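PDB 2PY5: DNA polymerase from Bacillus phage phi29, which replicates the viral DNA from a protein primer by processive, strand-displacing synthesis and proofreads with a 3'-5' exonuclease. Local coordinates for residues 197-206 with 359-367. The protein carries 2 engineered substitutions. Residues are numbered along the deposited sequence; the frame is centred on the assembly and turned at random.
Sequences GFKDIITTKK and LFKDFIDKW. With EDO (1,2-ethanediol), chain N.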
loop_
_atom_site.group_PDB
_atom_site.type_symbol
_atom_site.label_atom_id
_atom_site.label_comp_id
_atom_site.label_asym_id
_atom_site.label_seq_id
_atom_site.Cartn_x
_atom_site.Cartn_y
_atom_site.Cartn_z
ATOM N N GLY F 197 12.743 9.391 10.212
ATOM C CA GLY F 197 12.154 10.492 10.994
ATOM C C GLY F 197 11.860 10.088 12.414
ATOM O O GLY F 197 12.129 10.852 13.358
ATOM N N PHE F 198 11.328 8.895 12.576
ATOM C CA PHE F 198 11.080 8.337 13.901
ATOM C C PHE F 198 12.382 8.197 14.686
ATOM O O PHE F 198 12.472 8.616 15.851
ATOM C CB PHE F 198 10.394 6.996 13.767
ATOM C CG PHE F 198 10.144 6.320 15.067
ATOM C CD1 PHE F 198 9.299 6.885 16.011
ATOM C CD2 PHE F 198 10.755 5.121 15.353
ATOM C CE1 PHE F 198 9.072 6.242 17.224
ATOM C CE2 PHE F 198 10.535 4.477 16.567
ATOM C CZ PHE F 198 9.700 5.037 17.493
ATOM N N LYS F 199 13.407 7.616 14.072
ATOM C CA LYS F 199 14.726 7.528 14.739
ATOM C C LYS F 199 15.290 8.875 15.138
ATOM O O LYS F 199 15.884 9.009 16.215
ATOM C CB LYS F 199 15.735 6.792 13.882
ATOM C CG LYS F 199 15.398 5.355 13.757
ATOM C CD LYS F 199 16.438 4.627 12.949
ATOM C CE LYS F 199 16.116 3.165 12.864
ATOM N NZ LYS F 199 17.033 2.443 11.934
ATOM N N ASP F 200 15.102 9.876 14.292
ATOM C CA ASP F 200 15.563 11.249 14.606
ATOM C C ASP F 200 14.937 11.717 15.916
ATOM O O ASP F 200 15.605 12.376 16.741
ATOM C CB ASP F 200 15.169 12.251 13.511
ATOM C CG ASP F 200 15.998 12.121 12.228
ATOM O OD1 ASP F 200 17.017 11.403 12.205
ATOM O OD2 ASP F 200 15.579 12.747 11.230
ATOM N N ILE F 201 13.654 11.415 16.094
ATOM C CA ILE F 201 12.887 11.950 17.216
ATOM C C ILE F 201 13.134 11.196 18.504
ATOM O O ILE F 201 13.309 11.823 19.556
ATOM C CB ILE F 201 11.386 11.999 16.886
ATOM C CG1 ILE F 201 11.128 13.033 15.789
ATOM C CG2 ILE F 201 10.551 12.335 18.144
ATOM C CD1 ILE F 201 11.627 14.427 16.109
ATOM N N ILE F 202 13.179 9.868 18.445
ATOM C CA ILE F 202 13.434 9.092 19.672
ATOM C C ILE F 202 14.923 8.917 19.958
ATOM O O ILE F 202 15.286 8.618 21.095
ATOM C CB ILE F 202 12.677 7.737 19.686
ATOM C CG1 ILE F 202 13.333 6.702 18.780
ATOM C CG2 ILE F 202 11.225 7.960 19.317
ATOM C CD1 ILE F 202 13.068 5.254 19.268
ATOM N N THR F 203 15.761 9.195 18.945
ATOM C CA THR F 203 17.224 8.999 18.911
ATOM C C THR F 203 17.601 7.569 18.602
ATOM O O THR F 203 16.949 6.634 19.068
ATOM C CB THR F 203 17.987 9.444 20.200
ATOM O OG1 THR F 203 17.827 8.459 21.243
ATOM C CG2 THR F 203 17.521 10.813 20.670
ATOM N N THR F 204 18.652 7.402 17.803
ATOM C CA THR F 204 19.160 6.083 17.462
ATOM C C THR F 204 19.613 5.317 18.711
ATOM O O THR F 204 19.401 4.125 18.795
ATOM C CB THR F 204 20.309 6.174 16.425
ATOM O OG1 THR F 204 19.773 6.564 15.158
ATOM C CG2 THR F 204 21.011 4.846 16.278
ATOM N N LYS F 205 20.212 6.012 19.679
ATOM C CA LYS F 205 20.621 5.392 20.941
ATOM C C LYS F 205 19.434 4.677 21.591
ATOM O O LYS F 205 19.533 3.495 21.954
ATOM C CB LYS F 205 21.182 6.450 21.896
ATOM C CG LYS F 205 21.688 5.902 23.218
ATOM C CD LYS F 205 22.359 7.000 24.040
ATOM C CE LYS F 205 22.903 6.459 25.359
ATOM N NZ LYS F 205 24.022 5.489 25.170
ATOM N N LYS F 206 18.317 5.385 21.737
ATOM C CA LYS F 206 17.129 4.778 22.342
ATOM C C LYS F 206 16.576 3.679 21.451
ATOM O O LYS F 206 16.209 2.612 21.940
ATOM C CB LYS F 206 16.038 5.814 22.621
ATOM C CG LYS F 206 14.798 5.218 23.323
ATOM C CD LYS F 206 13.823 6.265 23.854
ATOM C CE LYS F 206 12.591 5.606 24.483
ATOM N NZ LYS F 206 11.483 6.600 24.737
ATOM N N LEU F 359 5.691 5.345 23.037
ATOM C CA LEU F 359 6.910 5.316 22.214
ATOM C C LEU F 359 6.807 6.204 20.980
ATOM O O LEU F 359 7.829 6.670 20.480
ATOM C CB LEU F 359 7.284 3.882 21.805
ATOM C CG LEU F 359 7.880 3.031 22.922
ATOM C CD1 LEU F 359 7.793 1.551 22.574
ATOM C CD2 LEU F 359 9.323 3.431 23.187
ATOM N N PHE F 360 5.578 6.445 20.498
ATOM C CA PHE F 360 5.352 7.213 19.274
ATOM C C PHE F 360 4.801 8.615 19.489
ATOM O O PHE F 360 4.524 9.315 18.512
ATOM C CB PHE F 360 4.410 6.440 18.341
ATOM C CG PHE F 360 4.929 5.103 17.953
ATOM C CD1 PHE F 360 4.549 3.962 18.641
ATOM C CD2 PHE F 360 5.839 4.990 16.929
ATOM C CE1 PHE F 360 5.035 2.742 18.259
ATOM C CE2 PHE F 360 6.350 3.757 16.568
ATOM C CZ PHE F 360 5.938 2.642 17.237
ATOM N N LYS F 361 4.675 9.036 20.747
ATOM C CA LYS F 361 4.014 10.297 21.069
ATOM C C LYS F 361 4.649 11.480 20.338
ATOM O O LYS F 361 3.963 12.240 19.659
ATOM C CB LYS F 361 4.068 10.574 22.558
ATOM C CG LYS F 361 3.365 11.853 22.926
ATOM C CD LYS F 361 3.220 11.988 24.414
ATOM C CE LYS F 361 3.004 13.421 24.816
ATOM N NZ LYS F 361 1.840 14.051 24.131
ATOM N N ASP F 362 5.962 11.645 20.489
ATOM C CA ASP F 362 6.619 12.833 19.944
ATOM C C ASP F 362 6.589 12.855 18.416
ATOM O O ASP F 362 6.436 13.913 17.818
ATOM C CB ASP F 362 8.058 12.959 20.461
ATOM C CG ASP F 362 8.133 13.280 21.953
ATOM O OD1 ASP F 362 7.133 13.754 22.545
ATOM O OD2 ASP F 362 9.226 13.078 22.534
ATOM N N PHE F 363 6.735 11.696 17.789
ATOM C CA PHE F 363 6.704 11.605 16.315
ATOM C C PHE F 363 5.325 11.953 15.798
ATOM O O PHE F 363 5.162 12.726 14.852
ATOM C CB PHE F 363 7.069 10.180 15.871
ATOM C CG PHE F 363 7.006 9.963 14.377
ATOM C CD1 PHE F 363 8.074 10.323 13.568
ATOM C CD2 PHE F 363 5.877 9.398 13.773
ATOM C CE1 PHE F 363 8.023 10.133 12.178
ATOM C CE2 PHE F 363 5.831 9.210 12.384
ATOM C CZ PHE F 363 6.912 9.554 11.601
ATOM N N ILE F 364 4.318 11.375 16.423
ATOM C CA ILE F 364 2.953 11.616 15.980
ATOM C C ILE F 364 2.538 13.060 16.262
ATOM O O ILE F 364 1.902 13.695 15.433
ATOM C CB ILE F 364 1.968 10.590 16.591
ATOM C CG1 ILE F 364 2.266 9.201 16.014
ATOM C CG2 ILE F 364 0.510 11.004 16.333
ATOM C CD1 ILE F 364 1.516 8.059 16.656
ATOM N N ASP F 365 2.901 13.594 17.428
ATOM C CA ASP F 365 2.621 15.004 17.728
ATOM C C ASP F 365 3.233 15.930 16.670
ATOM O O ASP F 365 2.572 16.862 16.215
ATOM C CB ASP F 365 3.159 15.370 19.112
ATOM C CG ASP F 365 2.303 14.819 20.265
ATOM O OD1 ASP F 365 1.173 14.328 20.020
ATOM O OD2 ASP F 365 2.754 14.900 21.430
ATOM N N LYS F 366 4.481 15.661 16.283
ATOM C CA LYS F 366 5.206 16.508 15.312
ATOM C C LYS F 366 4.492 16.536 13.980
ATOM O O LYS F 366 4.188 17.603 13.448
ATOM C CB LYS F 366 6.644 16.019 15.107
ATOM C CG LYS F 366 7.418 16.751 13.975
ATOM C CD LYS F 366 8.743 16.071 13.658
ATOM C CE LYS F 366 9.319 16.509 12.309
ATOM N NZ LYS F 366 9.994 17.814 12.390
ATOM N N TRP F 367 4.225 15.356 13.437
ATOM C CA TRP F 367 3.684 15.279 12.086
ATOM C C TRP F 367 2.189 15.597 12.044
ATOM O O TRP F 367 1.696 16.104 11.041
ATOM C CB TRP F 367 4.051 13.933 11.439
ATOM C CG TRP F 367 5.484 13.920 11.104
ATOM C CD1 TRP F 367 6.495 13.292 11.774
ATOM C CD2 TRP F 367 6.097 14.630 10.030
ATOM N NE1 TRP F 367 7.696 13.535 11.154
ATOM C CE2 TRP F 367 7.483 14.364 10.086
ATOM C CE3 TRP F 367 5.607 15.461 9.015
ATOM C CZ2 TRP F 367 8.390 14.916 9.170
ATOM C CZ3 TRP F 367 6.498 15.994 8.098
ATOM C CH2 TRP F 367 7.880 15.722 8.184
HETATM C C1 EDO N . -1.288 13.914 17.887
HETATM O O1 EDO N . -0.941 15.211 18.366
HETATM C C2 EDO N . -2.218 13.247 18.883
HETATM O O2 EDO N . -3.559 13.701 18.685
HETATM O O HOH W 1 10.552 13.188 11.941
HETATM O O HOH W 2 11.401 11.780 21.830
HETATM O O HOH W 3 10.020 7.075 22.348
#
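Phe-198 takes Phe-360 CE2 over one face of its ring; the two rings are near parallel but slid apart, so they barely overlap. The ring centroids of Phe-198 and Phe-360 are 5.0 Å apart and the planes are tilted by 26°. The closest atoms are Phe-198 CE1 and Phe-360 CD2, at 3.5 Å. The Phe-198 edge meets Leu-359 O and Phe-363 CB near its own plane. With chi1 at 178° the ring of Phe-198 swings opposite its backbone N, and its end comes nearer to 359-367 than the direction of its CB suggests. Ile-202 CG1 lies over a face of the same ring, and Leu-389 and Phe-211 extend the apolar cluster.

The CB of Phe-363 is directed toward 197-206, and Phe-363 CE1 lies 3.6 Å from Phe-198 N. The same CE1 is 3.8 Å from Gly-197 C, where the lack of a side chain lets the ring come close. Trp-367 CD1 covers one face of the Phe-363 ring.

The contact joins the region 192-229 of this family B polymerase, involved in DNA binding, in coordinating synthesis with degradation and in terminal protein interaction, to helix 361-373 of the polymerization part. The two helix segments cross at 116°, with axes 9.2 Å apart. Helix 361-373 also carries Ile-364, involved in binding DNA and dNTP, and Lys-366, which stabilises the incoming nucleotide.

Nearer the solvent, Ile-201 CG2 meets Asp-362 CB at 3.5 Å. Ile-201 CD1 reaches the aliphatic part of Lys-366.

No direct hydrogen bond crosses the contact. Three waters bridge the segments. One donates to both Ile-201 O and Asp-362 OD2, the latter at 2.6 Å. Another accepts from Lys-206 NZ and donates to Leu-359 O. A third takes the Trp-367 NE1 hydrogen in the indole plane and gives a weak bond to Gly-197 O.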